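Side-chain contacts in metallo-beta-lactamase domain-containing protein (Enterococcus faecalis, PDB 2AZ4), which is of uncharacterised function but has a metallo-beta-lactamase fold with two zinc ions and may act as an RNA-binding exonuclease: residues L123-D128 and Y301-K306; L130-S133 and E137-F140; S343-S348 and R361-L366. One frame throughout, in Å; residues are numbered along the deposited sequence.

Contact 1: L123-D128 and Y301-K306; sequences LNRKGD and YAESGK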
loop_
_atom_site.group_PDB
_atom_site.type_symbol
_atom_site.label_atom_id
_atom_site.label_comp_id
_atom_site.label_asym_id
_atom_site.label_seq_id
_atom_site.Cartn_x
_atom_site.Cartn_y
_atom_site.Cartn_z
ATOM N N LEU A 123 4.987 -5.668 -8.447
ATOM C CA LEU A 123 4.809 -6.481 -7.245
ATOM C C LEU A 123 4.381 -7.909 -7.594
ATOM O O LEU A 123 4.842 -8.870 -6.947
ATOM C CB LEU A 123 3.831 -5.843 -6.246
ATOM C CG LEU A 123 4.284 -4.561 -5.516
ATOM C CD1 LEU A 123 3.165 -3.935 -4.683
ATOM C CD2 LEU A 123 5.513 -4.808 -4.662
ATOM N N ASN A 124 3.548 -8.046 -8.629
ATOM C CA ASN A 124 2.974 -9.346 -9.000
ATOM C C ASN A 124 3.637 -10.053 -10.191
ATOM O O ASN A 124 3.008 -10.892 -10.870
ATOM C CB ASN A 124 1.465 -9.228 -9.259
ATOM C CG ASN A 124 0.755 -10.570 -9.142
ATOM O OD1 ASN A 124 1.026 -11.342 -8.217
ATOM N ND2 ASN A 124 -0.161 -10.847 -10.068
ATOM N N ARG A 125 4.904 -9.735 -10.438
ATOM C CA ARG A 125 5.608 -10.285 -11.604
ATOM C C ARG A 125 5.747 -11.811 -11.512
ATOM O O ARG A 125 5.760 -12.489 -12.537
ATOM C CB ARG A 125 6.982 -9.623 -11.769
ATOM C CG ARG A 125 7.890 -9.871 -10.590
ATOM C CD ARG A 125 9.197 -9.124 -10.690
ATOM N NE ARG A 125 10.063 -9.523 -9.584
ATOM C CZ ARG A 125 10.819 -10.627 -9.563
ATOM N NH1 ARG A 125 10.842 -11.460 -10.603
ATOM N NH2 ARG A 125 11.561 -10.891 -8.495
ATOM N N LYS A 126 5.852 -12.332 -10.285
ATOM C CA LYS A 126 5.974 -13.781 -10.033
ATOM C C LYS A 126 4.634 -14.413 -9.628
ATOM O O LYS A 126 4.548 -15.630 -9.388
ATOM C CB LYS A 126 7.002 -14.049 -8.928
ATOM C CG LYS A 126 8.462 -14.031 -9.349
ATOM C CD LYS A 126 9.361 -14.029 -8.093
ATOM C CE LYS A 126 10.665 -14.805 -8.312
ATOM N NZ LYS A 126 11.354 -15.183 -7.028
ATOM N N GLY A 127 3.591 -13.585 -9.523
ATOM C CA GLY A 127 2.246 -14.078 -9.290
ATOM C C GLY A 127 2.045 -14.600 -7.898
ATOM O O GLY A 127 1.128 -15.380 -7.660
ATOM N N ASP A 128 2.904 -14.183 -6.973
ATOM C CA ASP A 128 2.754 -14.567 -5.576
ATOM C C ASP A 128 2.359 -13.397 -4.673
ATOM O O ASP A 128 2.392 -13.516 -3.440
ATOM C CB ASP A 128 4.044 -15.216 -5.056
ATOM C CG ASP A 128 5.249 -14.333 -5.248
ATOM O OD1 ASP A 128 5.084 -13.228 -5.823
ATOM O OD2 ASP A 128 6.356 -14.743 -4.826
ATOM N N TYR A 301 21.570 -8.769 -10.842
ATOM C CA TYR A 301 20.537 -9.785 -10.946
ATOM C C TYR A 301 20.581 -10.740 -9.777
ATOM O O TYR A 301 21.629 -11.309 -9.460
ATOM C CB TYR A 301 20.705 -10.568 -12.234
ATOM C CG TYR A 301 20.246 -9.805 -13.437
ATOM C CD1 TYR A 301 18.877 -9.625 -13.679
ATOM C CD2 TYR A 301 21.159 -9.300 -14.354
ATOM C CE1 TYR A 301 18.431 -8.931 -14.791
ATOM C CE2 TYR A 301 20.724 -8.602 -15.488
ATOM C CZ TYR A 301 19.341 -8.433 -15.683
ATOM O OH TYR A 301 18.881 -7.750 -16.769
ATOM N N ALA A 302 19.430 -10.921 -9.136
ATOM C CA ALA A 302 19.280 -11.945 -8.110
ATOM C C ALA A 302 18.514 -13.142 -8.691
ATOM O O ALA A 302 18.147 -14.068 -7.973
ATOM C CB ALA A 302 18.566 -11.369 -6.905
ATOM N N GLU A 303 18.278 -13.115 -9.998
ATOM C CA GLU A 303 17.558 -14.179 -10.691
ATOM C C GLU A 303 18.233 -14.412 -12.044
ATOM O O GLU A 303 19.033 -13.596 -12.494
ATOM C CB GLU A 303 16.076 -13.798 -10.857
ATOM C CG GLU A 303 15.311 -13.692 -9.501
ATOM C CD GLU A 303 13.950 -12.957 -9.554
ATOM O OE1 GLU A 303 13.364 -12.778 -10.648
ATOM O OE2 GLU A 303 13.467 -12.564 -8.451
ATOM N N SER A 304 17.921 -15.533 -12.683
ATOM C CA SER A 304 18.443 -15.823 -14.011
ATOM C C SER A 304 17.689 -15.076 -15.128
ATOM O O SER A 304 16.552 -14.645 -14.961
ATOM C CB SER A 304 18.501 -17.337 -14.254
ATOM O OG SER A 304 19.423 -17.939 -13.345
ATOM N N GLY A 305 18.340 -14.908 -16.267
ATOM C CA GLY A 305 17.728 -14.190 -17.369
ATOM C C GLY A 305 18.095 -12.722 -17.327
ATOM O O GLY A 305 18.950 -12.304 -16.533
ATOM N N LYS A 306 17.434 -11.949 -18.184
ATOM C CA LYS A 306 17.739 -10.548 -18.412
ATOM C C LYS A 306 16.420 -9.806 -18.467
ATOM O O LYS A 306 15.402 -10.348 -18.922
ATOM C CB LYS A 306 18.452 -10.353 -19.759
ATOM C CG LYS A 306 19.822 -11.021 -19.897
ATOM C CD LYS A 306 20.966 -10.020 -19.760
ATOM C CE LYS A 306 21.385 -9.408 -21.125
ATOM N NZ LYS A 306 21.999 -10.428 -22.058
#

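Contact 2: L130-S133 and E137-F140; sequences LIPS and EKNF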
loop_
_atom_site.group_PDB
_atom_site.type_symbol
_atom_site.label_atom_id
_atom_site.label_comp_id
_atom_site.label_asym_id
_atom_site.label_seq_id
_atom_site.Cartn_x
_atom_site.Cartn_y
_atom_site.Cartn_z
ATOM N N LEU A 130 -0.601 -11.033 -5.730
ATOM C CA LEU A 130 -2.055 -11.116 -5.873
ATOM C C LEU A 130 -2.555 -12.560 -6.049
ATOM O O LEU A 130 -1.871 -13.391 -6.652
ATOM C CB LEU A 130 -2.499 -10.308 -7.095
ATOM C CG LEU A 130 -2.080 -8.848 -7.252
ATOM C CD1 LEU A 130 -2.456 -8.346 -8.705
ATOM C CD2 LEU A 130 -2.682 -7.930 -6.160
ATOM N N ILE A 131 -3.761 -12.842 -5.558
ATOM C CA ILE A 131 -4.419 -14.115 -5.825
ATOM C C ILE A 131 -4.519 -14.292 -7.351
ATOM O O ILE A 131 -5.039 -13.411 -8.023
ATOM C CB ILE A 131 -5.829 -14.145 -5.214
ATOM C CG1 ILE A 131 -5.773 -14.170 -3.685
ATOM C CG2 ILE A 131 -6.613 -15.342 -5.721
ATOM C CD1 ILE A 131 -7.113 -13.749 -3.027
ATOM N N PRO A 132 -4.005 -15.411 -7.895
ATOM C CA PRO A 132 -4.091 -15.610 -9.343
ATOM C C PRO A 132 -5.513 -15.877 -9.781
ATOM O O PRO A 132 -6.285 -16.464 -9.020
ATOM C CB PRO A 132 -3.267 -16.890 -9.586
ATOM C CG PRO A 132 -2.540 -17.168 -8.311
ATOM C CD PRO A 132 -3.318 -16.531 -7.221
ATOM N N SER A 133 -5.863 -15.467 -10.992
ATOM C CA SER A 133 -7.092 -15.937 -11.577
ATOM C C SER A 133 -6.885 -17.402 -11.981
ATOM O O SER A 133 -5.890 -17.708 -12.636
ATOM C CB SER A 133 -7.426 -15.139 -12.828
ATOM O OG SER A 133 -8.566 -15.715 -13.448
ATOM N N GLU A 137 -2.403 -17.327 -16.435
ATOM C CA GLU A 137 -1.088 -17.653 -15.906
ATOM C C GLU A 137 -0.976 -17.107 -14.491
ATOM O O GLU A 137 -1.648 -16.120 -14.150
ATOM C CB GLU A 137 0.003 -17.058 -16.807
ATOM C CG GLU A 137 1.087 -18.047 -17.229
ATOM C CD GLU A 137 0.570 -19.089 -18.215
ATOM O OE1 GLU A 137 0.530 -18.789 -19.426
ATOM O OE2 GLU A 137 0.210 -20.207 -17.780
ATOM N N LYS A 138 -0.144 -17.752 -13.667
ATOM C CA LYS A 138 -0.068 -17.423 -12.245
ATOM C C LYS A 138 0.287 -15.950 -12.013
ATOM O O LYS A 138 -0.222 -15.322 -11.077
ATOM C CB LYS A 138 0.907 -18.352 -11.518
ATOM C CG LYS A 138 1.204 -17.955 -10.073
ATOM C CD LYS A 138 1.979 -19.047 -9.325
ATOM C CE LYS A 138 2.435 -18.544 -7.957
ATOM N NZ LYS A 138 2.903 -19.652 -7.053
ATOM N N ASN A 139 1.140 -15.407 -12.881
ATOM C CA ASN A 139 1.548 -14.000 -12.781
ATOM C C ASN A 139 0.711 -12.985 -13.597
ATOM O O ASN A 139 1.080 -11.804 -13.699
ATOM C CB ASN A 139 3.042 -13.853 -13.078
ATOM C CG ASN A 139 3.387 -14.197 -14.515
ATOM O OD1 ASN A 139 2.515 -14.553 -15.328
ATOM N ND2 ASN A 139 4.665 -14.081 -14.842
ATOM N N PHE A 140 -0.400 -13.440 -14.176
ATOM C CA PHE A 140 -1.369 -12.526 -14.788
ATOM C C PHE A 140 -1.916 -11.488 -13.786
ATOM O O PHE A 140 -2.279 -11.834 -12.662
ATOM C CB PHE A 140 -2.516 -13.330 -15.378
ATOM C CG PHE A 140 -3.709 -12.507 -15.805
ATOM C CD1 PHE A 140 -3.816 -12.046 -17.109
ATOM C CD2 PHE A 140 -4.734 -12.226 -14.904
ATOM C CE1 PHE A 140 -4.931 -11.320 -17.524
ATOM C CE2 PHE A 140 -5.843 -11.497 -15.302
ATOM C CZ PHE A 140 -5.948 -11.042 -16.616
HETATM O O HOH W 1 -1.689 -13.416 -9.426
HETATM O O HOH W 2 -3.555 -14.621 -12.454
#

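Contact 3: S343-S348 and R361-L366; sequences SLYIHS and RVFLDL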
loop_
_atom_site.group_PDB
_atom_site.type_symbol
_atom_site.label_atom_id
_atom_site.label_comp_id
_atom_site.label_asym_id
_atom_site.label_seq_id
_atom_site.Cartn_x
_atom_site.Cartn_y
_atom_site.Cartn_z
ATOM N N SER A 343 29.831 -6.176 8.845
ATOM C CA SER A 343 29.225 -5.196 7.938
ATOM C C SER A 343 27.945 -4.559 8.541
ATOM O O SER A 343 27.502 -4.919 9.645
ATOM C CB SER A 343 28.969 -5.827 6.567
ATOM O OG SER A 343 27.929 -6.779 6.645
ATOM N N LEU A 344 27.370 -3.603 7.808
ATOM C CA LEU A 344 26.203 -2.859 8.265
ATOM C C LEU A 344 25.046 -3.141 7.325
ATOM O O LEU A 344 25.206 -3.073 6.121
ATOM C CB LEU A 344 26.512 -1.360 8.283
ATOM C CG LEU A 344 25.419 -0.363 8.721
ATOM C CD1 LEU A 344 24.926 -0.648 10.146
ATOM C CD2 LEU A 344 25.945 1.098 8.560
ATOM N N TYR A 345 23.898 -3.492 7.883
ATOM C CA TYR A 345 22.684 -3.687 7.090
ATOM C C TYR A 345 21.585 -2.760 7.610
ATOM O O TYR A 345 21.273 -2.745 8.790
ATOM C CB TYR A 345 22.229 -5.153 7.117
ATOM C CG TYR A 345 20.822 -5.345 6.574
ATOM C CD1 TYR A 345 20.552 -5.192 5.207
ATOM C CD2 TYR A 345 19.758 -5.641 7.423
ATOM C CE1 TYR A 345 19.251 -5.352 4.707
ATOM C CE2 TYR A 345 18.457 -5.803 6.920
ATOM C CZ TYR A 345 18.223 -5.649 5.571
ATOM O OH TYR A 345 16.947 -5.791 5.073
ATOM N N ILE A 346 20.993 -2.000 6.700
ATOM C CA ILE A 346 19.978 -1.020 7.049
ATOM C C ILE A 346 18.637 -1.536 6.571
ATOM O O ILE A 346 18.409 -1.695 5.376
ATOM C CB ILE A 346 20.293 0.356 6.444
ATOM C CG1 ILE A 346 21.635 0.867 6.992
ATOM C CG2 ILE A 346 19.155 1.338 6.740
ATOM C CD1 ILE A 346 22.336 1.833 6.023
ATOM N N HIS A 347 17.778 -1.838 7.537
ATOM C CA HIS A 347 16.472 -2.410 7.275
ATOM C C HIS A 347 15.446 -1.280 7.243
ATOM O O HIS A 347 15.098 -0.726 8.282
ATOM C CB HIS A 347 16.139 -3.415 8.379
ATOM C CG HIS A 347 15.103 -4.415 7.984
ATOM N ND1 HIS A 347 13.919 -4.571 8.668
ATOM C CD2 HIS A 347 15.059 -5.283 6.950
ATOM C CE1 HIS A 347 13.204 -5.524 8.096
ATOM N NE2 HIS A 347 13.871 -5.965 7.045
ATOM N N SER A 348 14.973 -0.931 6.051
ATOM C CA SER A 348 14.142 0.264 5.888
ATOM C C SER A 348 12.761 -0.098 5.366
ATOM O O SER A 348 12.456 0.040 4.161
ATOM C CB SER A 348 14.824 1.269 4.961
ATOM O OG SER A 348 14.137 2.501 4.991
ATOM N N ARG A 361 12.601 -12.422 14.149
ATOM C CA ARG A 361 13.575 -13.007 15.070
ATOM C C ARG A 361 14.642 -13.867 14.404
ATOM O O ARG A 361 15.824 -13.714 14.711
ATOM C CB ARG A 361 12.881 -13.830 16.161
ATOM C CG ARG A 361 13.769 -14.093 17.387
ATOM C CD ARG A 361 14.350 -12.772 17.940
ATOM N NE ARG A 361 14.853 -12.922 19.309
ATOM C CZ ARG A 361 14.114 -12.775 20.411
ATOM N NH1 ARG A 361 12.816 -12.460 20.328
ATOM N NH2 ARG A 361 14.676 -12.943 21.605
ATOM N N VAL A 362 14.240 -14.769 13.507
ATOM C CA VAL A 362 15.221 -15.626 12.837
ATOM C C VAL A 362 16.184 -14.812 11.972
ATOM O O VAL A 362 17.397 -15.086 11.946
ATOM C CB VAL A 362 14.593 -16.918 12.132
ATOM C CG1 VAL A 362 13.093 -16.931 12.176
ATOM C CG2 VAL A 362 15.109 -17.145 10.733
ATOM N N PHE A 363 15.652 -13.779 11.313
ATOM C CA PHE A 363 16.463 -12.867 10.505
ATOM C C PHE A 363 17.516 -12.180 11.383
ATOM O O PHE A 363 18.711 -12.236 11.086
ATOM C CB PHE A 363 15.557 -11.848 9.796
ATOM C CG PHE A 363 16.275 -10.930 8.825
ATOM C CD1 PHE A 363 17.340 -11.382 8.047
ATOM C CD2 PHE A 363 15.849 -9.611 8.663
ATOM C CE1 PHE A 363 17.980 -10.530 7.137
ATOM C CE2 PHE A 363 16.480 -8.750 7.746
ATOM C CZ PHE A 363 17.541 -9.200 6.996
ATOM N N LEU A 364 17.073 -11.559 12.473
ATOM C CA LEU A 364 17.995 -10.869 13.387
ATOM C C LEU A 364 19.002 -11.834 14.007
ATOM O O LEU A 364 20.164 -11.489 14.179
ATOM C CB LEU A 364 17.248 -10.110 14.495
ATOM C CG LEU A 364 16.134 -9.066 14.284
ATOM C CD1 LEU A 364 16.313 -8.015 15.344
ATOM C CD2 LEU A 364 16.115 -8.401 12.925
ATOM N N ASP A 365 18.554 -13.049 14.331
ATOM C CA ASP A 365 19.450 -14.093 14.821
ATOM C C ASP A 365 20.521 -14.458 13.775
ATOM O O ASP A 365 21.713 -14.553 14.106
ATOM C CB ASP A 365 18.656 -15.329 15.296
ATOM C CG ASP A 365 17.821 -15.061 16.566
ATOM O OD1 ASP A 365 17.808 -13.909 17.092
ATOM O OD2 ASP A 365 17.164 -16.018 17.056
ATOM N N LEU A 366 20.117 -14.635 12.516
ATOM C CA LEU A 366 21.084 -14.889 11.434
ATOM C C LEU A 366 22.144 -13.790 11.316
ATOM O O LEU A 366 23.346 -14.081 11.218
ATOM C CB LEU A 366 20.358 -15.134 10.095
ATOM C CG LEU A 366 20.795 -14.655 8.704
ATOM C CD1 LEU A 366 22.285 -14.721 8.399
ATOM C CD2 LEU A 366 19.995 -15.398 7.614
#

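Contact 1: L123-D128 and Y301-K306
A single carboxylate, that of E303, is met by the side chains of two consecutive basic residues, R125 and K126, and of the two segments only these three side chains meet. The main chains stay well apart: even the closest pair of CA atoms, in K126 and E303, is separated by 11.6 Å. R125 covers its share with a chain extended from CG to NE, starting from a CG lodged between the backbone N and the carbonyl carbon (chi1 62°). E303 reaches out from the opposite direction, and the two groups meet end-on, NH1 to OE1 and NH2 to OE2, each oxygen using its syn lone pair. R125 NH1 lies 2.8 Å from E303 OE1 in a clearly bent bond, with that oxygen 26° out of the guanidinium plane. OE2 is nearer the plane and its bond to NH2 is straighter, although its modelled length is doubtfully short. The flat groups are thus twisted by 32° rather than coplanar. This salt-bridge network joins the loop after helix 114-123, in the metallo-beta-lactamase part, to the loop after strand 298-300, an edge strand of the separate parallel sheet; the layout resembles that of beta-CASP nucleases. K126 is the looser partner, its NZ 3.7 Å from E303 OE2, a long salt bridge, while its CE packs 3.6 Å from the same E303 OE2. Two positive groups beside OE2 would probably favour the ionised carboxylate. N284 of helix 283-293 touches the side chains of both R125 and E303.

Contact 2: L130-S133 and E137-F140
P132 rests its ring on the main chain and inner side chain of K138: P132 CB is 3.7 Å from K138 O, and the two CG atoms, of P132 and K138, are 4.2 Å apart. Although CB of K138 points away from the other segment, the first methylene beyond it still reaches the proline, and the rest of the lysine runs on extended. A second, looser touch joins S133 CB to F140 CD2 at 4.5 Å; with CG anti to its backbone N (chi1 169°), F140 swings its ring toward the serine and meets it at a slant.

Two waters bridge the main chains of the two segments. Water 1 links carbonyls, 2.8 Å from L130 O and 2.9 Å from K138 O. Water 2 accepts from S133 N at 2.9 Å and donates to both E137 O and F140 O, so three main-chain groups hold it. E137 O is used twice, because it also receives F140 N at 3.0 Å and closes the type I beta turn of 137-140.

Further out, N124 OD1 takes up L130 N, and N139 ND2 bonds to R125 O, so the preceding loop positions both segments. S133 OG is hydrogen-bonded to F135 N in the short connection between them. I131, whose CB points away from 137-140, pairs through its backbone with R99, just past helix 95-98, which carries the zinc ligands D96 and H97.

Across the contact itself the polar links run through water between main-chain groups, and K138 meets the proline with its main chain and its CG methylene, not with its ammonium; the joint therefore probably depends little on side-chain charge.

Contact 3: S343-S348 and R361-L366
S348 OG, hydrogen-bonded to L377 O and weakly to R267 NH1, ties down the strand right beside H347, whose ring meets F363 of the helix. F363 turns the edge of its ring toward the face of the imidazole in an offset edge-to-face pair, planes 61° apart and centroids 5.6 Å apart, with H347 CD2 3.8 Å from F363 CE2. Y345 adds the third ring. Its CE2 comes within 3.5 Å of F363 CZ, the closest approach across the contact, and the planes stand at 74° in a pairing that is oblique. All three side chains have CG anti to the backbone N; for F363 (chi1 -175°) this carries the ring off the helix against Y345 and H347, two residues apart on the strand.

The resulting aromatic cluster is buried and is plain packing inside a beta-alpha-beta unit, far from the zinc ions. F336 meets F363 edge-to-face, and F374 of the adjacent strand 373-376 meets the H347 ring. Strand 344-348 lies between strands 256-260 and 373-376 in the parallel sheet; helix 358-369 packs on it through F363, while I346 and S348 touch helix 237-249.

In the fold
Contacts 1 and 2 are neighbours, their centres about 14 Å apart, and both draw on the long loop between helix 114-123 and strand 145-147. Contact 2 is local to that loop and falls, in sequence, between the two halves of contact 1, which spans 172 residues to reach the loop after strand 298-300. Contact 3 comes later, about 23 Å from contact 1 and about 31 Å from contact 2 between centres, and touches neither. Strand 344-348 of contact 3 belongs to the parallel sheet whose edge strand, 298-300, leads into 301-306. Contact 2 thus lies in the metallo-beta-lactamase part and contact 3 inside the parallel-sheet part, while contact 1 joins the two at the surface.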